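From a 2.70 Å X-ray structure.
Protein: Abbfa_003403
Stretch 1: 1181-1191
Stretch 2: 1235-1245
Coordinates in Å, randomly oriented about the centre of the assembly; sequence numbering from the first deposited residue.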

# COMPACT_ATOMS: atom_id res chain seq x y z
N MET A 1181 -19.49 -43.99 16.16
CA MET A 1181 -20.57 -43.84 15.19
C MET A 1181 -21.20 -42.44 15.27
O MET A 1181 -21.60 -41.89 14.24
CB MET A 1181 -21.66 -44.90 15.40
CG MET A 1181 -22.66 -45.00 14.26
SD MET A 1181 -21.94 -45.14 12.58
CE MET A 1181 -21.74 -46.93 12.53
N LEU A 1182 -21.27 -41.86 16.46
CA LEU A 1182 -21.93 -40.57 16.61
C LEU A 1182 -21.08 -39.52 15.92
O LEU A 1182 -21.60 -38.65 15.21
CB LEU A 1182 -22.17 -40.24 18.09
CG LEU A 1182 -23.37 -40.99 18.71
CD1 LEU A 1182 -23.57 -40.71 20.20
CD2 LEU A 1182 -24.63 -40.65 17.94
N LEU A 1183 -19.76 -39.62 16.09
CA LEU A 1183 -18.83 -38.77 15.38
C LEU A 1183 -18.90 -38.98 13.88
O LEU A 1183 -18.85 -38.02 13.11
CB LEU A 1183 -17.40 -39.01 15.84
CG LEU A 1183 -16.84 -38.00 16.83
CD1 LEU A 1183 -15.36 -38.29 16.99
CD2 LEU A 1183 -17.08 -36.59 16.30
N SER A 1184 -19.01 -40.23 13.46
CA SER A 1184 -19.11 -40.47 12.03
C SER A 1184 -20.36 -39.80 11.45
O SER A 1184 -20.30 -39.10 10.43
CB SER A 1184 -19.11 -41.95 11.72
OG SER A 1184 -19.37 -42.10 10.34
N TRP A 1185 -21.50 -39.98 12.13
CA TRP A 1185 -22.72 -39.27 11.76
C TRP A 1185 -22.50 -37.76 11.75
O TRP A 1185 -22.85 -37.09 10.79
CB TRP A 1185 -23.86 -39.61 12.70
CG TRP A 1185 -24.35 -41.00 12.54
CD1 TRP A 1185 -23.94 -41.91 11.60
CD2 TRP A 1185 -25.34 -41.65 13.32
NE1 TRP A 1185 -24.60 -43.09 11.77
CE2 TRP A 1185 -25.47 -42.96 12.82
CE3 TRP A 1185 -26.12 -41.26 14.41
CZ2 TRP A 1185 -26.36 -43.87 13.35
CZ3 TRP A 1185 -27.00 -42.18 14.95
CH2 TRP A 1185 -27.10 -43.47 14.42
N PHE A 1186 -21.90 -37.25 12.81
CA PHE A 1186 -21.71 -35.82 12.93
C PHE A 1186 -20.86 -35.27 11.79
O PHE A 1186 -21.17 -34.19 11.24
CB PHE A 1186 -21.06 -35.48 14.26
CG PHE A 1186 -20.80 -34.02 14.43
CD1 PHE A 1186 -21.85 -33.12 14.36
CD2 PHE A 1186 -19.52 -33.56 14.65
CE1 PHE A 1186 -21.62 -31.76 14.50
CE2 PHE A 1186 -19.28 -32.20 14.80
CZ PHE A 1186 -20.34 -31.29 14.72
N ALA A 1187 -19.81 -36.00 11.43
CA ALA A 1187 -18.97 -35.59 10.31
C ALA A 1187 -19.79 -35.49 9.01
O ALA A 1187 -19.71 -34.49 8.30
CB ALA A 1187 -17.83 -36.56 10.14
N ARG A 1188 -20.59 -36.51 8.74
CA ARG A 1188 -21.47 -36.54 7.57
C ARG A 1188 -22.47 -35.38 7.58
O ARG A 1188 -22.58 -34.64 6.59
CB ARG A 1188 -22.22 -37.87 7.49
CG ARG A 1188 -23.27 -37.92 6.40
CD ARG A 1188 -24.28 -39.02 6.64
NE ARG A 1188 -25.02 -38.78 7.88
CZ ARG A 1188 -25.74 -39.70 8.51
NH1 ARG A 1188 -25.83 -40.94 8.03
NH2 ARG A 1188 -26.37 -39.38 9.63
N ASP A 1189 -23.18 -35.21 8.69
CA ASP A 1189 -24.21 -34.17 8.80
C ASP A 1189 -23.61 -32.76 8.83
O ASP A 1189 -24.31 -31.76 8.63
CB ASP A 1189 -25.09 -34.40 10.04
CG ASP A 1189 -25.84 -35.73 9.99
OD1 ASP A 1189 -25.92 -36.30 8.88
OD2 ASP A 1189 -26.35 -36.21 11.05
N LEU A 1190 -22.32 -32.68 9.10
CA LEU A 1190 -21.60 -31.42 9.04
C LEU A 1190 -21.41 -30.94 7.60
O LEU A 1190 -21.50 -29.75 7.32
CB LEU A 1190 -20.24 -31.61 9.70
CG LEU A 1190 -19.48 -30.45 10.31
CD1 LEU A 1190 -20.39 -29.66 11.22
CD2 LEU A 1190 -18.32 -31.05 11.08
N ALA A 1191 -21.13 -31.87 6.69
CA ALA A 1191 -20.80 -31.52 5.31
C ALA A 1191 -22.01 -31.47 4.39
O ALA A 1191 -22.01 -30.74 3.39
CB ALA A 1191 -19.79 -32.49 4.77
N ASP A 1235 -14.09 -25.03 20.20
CA ASP A 1235 -15.15 -24.65 19.26
C ASP A 1235 -15.83 -25.91 18.73
O ASP A 1235 -17.06 -25.99 18.64
CB ASP A 1235 -14.58 -23.82 18.08
CG ASP A 1235 -14.12 -22.41 18.49
OD1 ASP A 1235 -14.73 -21.82 19.43
OD2 ASP A 1235 -13.16 -21.88 17.87
N PHE A 1236 -15.03 -26.90 18.38
CA PHE A 1236 -15.58 -28.13 17.82
C PHE A 1236 -16.46 -28.85 18.86
O PHE A 1236 -17.51 -29.38 18.52
CB PHE A 1236 -14.45 -29.02 17.29
CG PHE A 1236 -14.93 -30.30 16.65
CD1 PHE A 1236 -15.37 -30.32 15.33
CD2 PHE A 1236 -14.93 -31.50 17.37
CE1 PHE A 1236 -15.81 -31.50 14.74
CE2 PHE A 1236 -15.36 -32.69 16.79
CZ PHE A 1236 -15.81 -32.68 15.47
N ARG A 1237 -16.06 -28.82 20.13
CA ARG A 1237 -16.88 -29.40 21.19
C ARG A 1237 -18.27 -28.76 21.30
O ARG A 1237 -19.27 -29.47 21.49
CB ARG A 1237 -16.18 -29.31 22.55
CG ARG A 1237 -15.25 -30.47 22.83
CD ARG A 1237 -15.24 -30.79 24.32
NE ARG A 1237 -14.44 -31.98 24.60
CZ ARG A 1237 -14.93 -33.21 24.67
NH1 ARG A 1237 -16.23 -33.42 24.45
NH2 ARG A 1237 -14.13 -34.24 24.93
N LEU A 1238 -18.34 -27.43 21.19
CA LEU A 1238 -19.64 -26.76 21.24
C LEU A 1238 -20.56 -27.34 20.17
O LEU A 1238 -21.73 -27.60 20.44
CB LEU A 1238 -19.50 -25.25 21.04
CG LEU A 1238 -18.73 -24.47 22.11
CD1 LEU A 1238 -18.78 -22.98 21.86
CD2 LEU A 1238 -19.29 -24.80 23.46
N TYR A 1239 -20.02 -27.56 18.98
CA TYR A 1239 -20.86 -27.97 17.86
C TYR A 1239 -21.25 -29.43 17.97
O TYR A 1239 -22.36 -29.81 17.63
CB TYR A 1239 -20.15 -27.72 16.52
CG TYR A 1239 -19.72 -26.28 16.32
CD1 TYR A 1239 -20.37 -25.24 16.99
CD2 TYR A 1239 -18.65 -25.96 15.48
CE1 TYR A 1239 -19.97 -23.91 16.82
CE2 TYR A 1239 -18.24 -24.64 15.30
CZ TYR A 1239 -18.91 -23.62 15.97
OH TYR A 1239 -18.51 -22.31 15.81
N PHE A 1240 -20.32 -30.24 18.44
CA PHE A 1240 -20.61 -31.66 18.61
C PHE A 1240 -21.59 -31.83 19.77
O PHE A 1240 -22.59 -32.54 19.63
CB PHE A 1240 -19.32 -32.46 18.85
CG PHE A 1240 -19.53 -33.94 18.80
CD1 PHE A 1240 -20.36 -34.51 17.85
CD2 PHE A 1240 -18.89 -34.78 19.70
CE1 PHE A 1240 -20.56 -35.87 17.80
CE2 PHE A 1240 -19.07 -36.13 19.66
CZ PHE A 1240 -19.91 -36.69 18.71
N ASP A 1241 -21.34 -31.16 20.89
CA ASP A 1241 -22.22 -31.24 22.06
C ASP A 1241 -23.65 -30.78 21.75
O ASP A 1241 -24.62 -31.42 22.18
CB ASP A 1241 -21.67 -30.41 23.22
CG ASP A 1241 -20.53 -31.10 23.95
OD1 ASP A 1241 -20.24 -32.31 23.69
OD2 ASP A 1241 -19.91 -30.42 24.80
N THR A 1242 -23.78 -29.69 21.00
CA THR A 1242 -25.09 -29.25 20.51
C THR A 1242 -25.78 -30.35 19.70
O THR A 1242 -26.95 -30.69 19.94
CB THR A 1242 -24.97 -27.98 19.67
OG1 THR A 1242 -24.61 -26.90 20.53
CG2 THR A 1242 -26.29 -27.64 19.00
N TYR A 1243 -25.04 -30.92 18.76
CA TYR A 1243 -25.49 -32.04 17.95
C TYR A 1243 -25.98 -33.20 18.85
O TYR A 1243 -27.09 -33.73 18.65
CB TYR A 1243 -24.36 -32.50 17.02
CG TYR A 1243 -24.68 -33.69 16.13
CD1 TYR A 1243 -25.41 -33.53 14.96
CD2 TYR A 1243 -24.21 -34.98 16.45
CE1 TYR A 1243 -25.71 -34.61 14.15
CE2 TYR A 1243 -24.49 -36.07 15.65
CZ TYR A 1243 -25.24 -35.87 14.49
OH TYR A 1243 -25.54 -36.92 13.67
N LEU A 1244 -25.18 -33.57 19.85
CA LEU A 1244 -25.55 -34.67 20.74
C LEU A 1244 -26.81 -34.33 21.53
O LEU A 1244 -27.65 -35.19 21.76
CB LEU A 1244 -24.40 -35.03 21.71
CG LEU A 1244 -23.16 -35.66 21.07
CD1 LEU A 1244 -22.05 -35.80 22.06
CD2 LEU A 1244 -23.47 -37.00 20.43
N ALA A 1245 -26.93 -33.06 21.94
CA ALA A 1245 -28.02 -32.61 22.79
C ALA A 1245 -29.34 -32.71 22.05
O ALA A 1245 -30.36 -33.17 22.59
CB ALA A 1245 -27.78 -31.20 23.25

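Helices that cross steeply can share only a short patch, so their packing tends to depend on a few large side chains near the crossing point, and this pair is a compact illustration. At its centre lies Phe-1186, whose CA-to-CB bond points toward the other helix and whose t rotamer sets the ring among Phe-1236, Tyr-1239, Phe-1240 and Tyr-1243. The rings do not lie flat on one another. Phe-1186 directs its edge at the face of Phe-1236 in an offset edge-to-face pair, with CE2 of Phe-1186 3.5 Å from CE1 of Phe-1236, an arrangement that brings weakly positive ring hydrogens to a neighbour's π cloud. Its pairings with Phe-1240 and Tyr-1243 are oblique, and C–H groups supply further contacts: CA of Phe-1240 sits over the face of the Phe-1186 ring, while CB of Phe-1186 sits over that of Tyr-1243.

The rings fill the space between the backbones. The axes come no closer than 10.9 Å and their directions differ by 104°, yet the CA atoms of Phe-1186 and Phe-1240 are only 7.1 Å apart. Both segments are helical throughout and keep their backbone hydrogen bonds to themselves, and the contact, which buries 508 Å² over both sides, is made mostly by side chains.

Aliphatic groups extend the apolar surface. Leu-1183 places CD2 over the Phe-1240 ring, 3.7 Å from its CZ, in a CH–π contact, and CD1 of Leu-1182 meets CD2 of Leu-1244 at 3.7 Å.

Polarity enters through Tyr-1243, which joins both regimes: its ring packs against Phe-1186, while its OH donates a 2.8 Å hydrogen bond to OD2 of Asp-1189. The same carboxylate is held within its own helix by a salt bridge from NE of Arg-1188 to OD1 of Asp-1189, also 2.8 Å. The acid thus links an intrahelical ion pair to the interhelical bond, a charged border beside an aromatic centre.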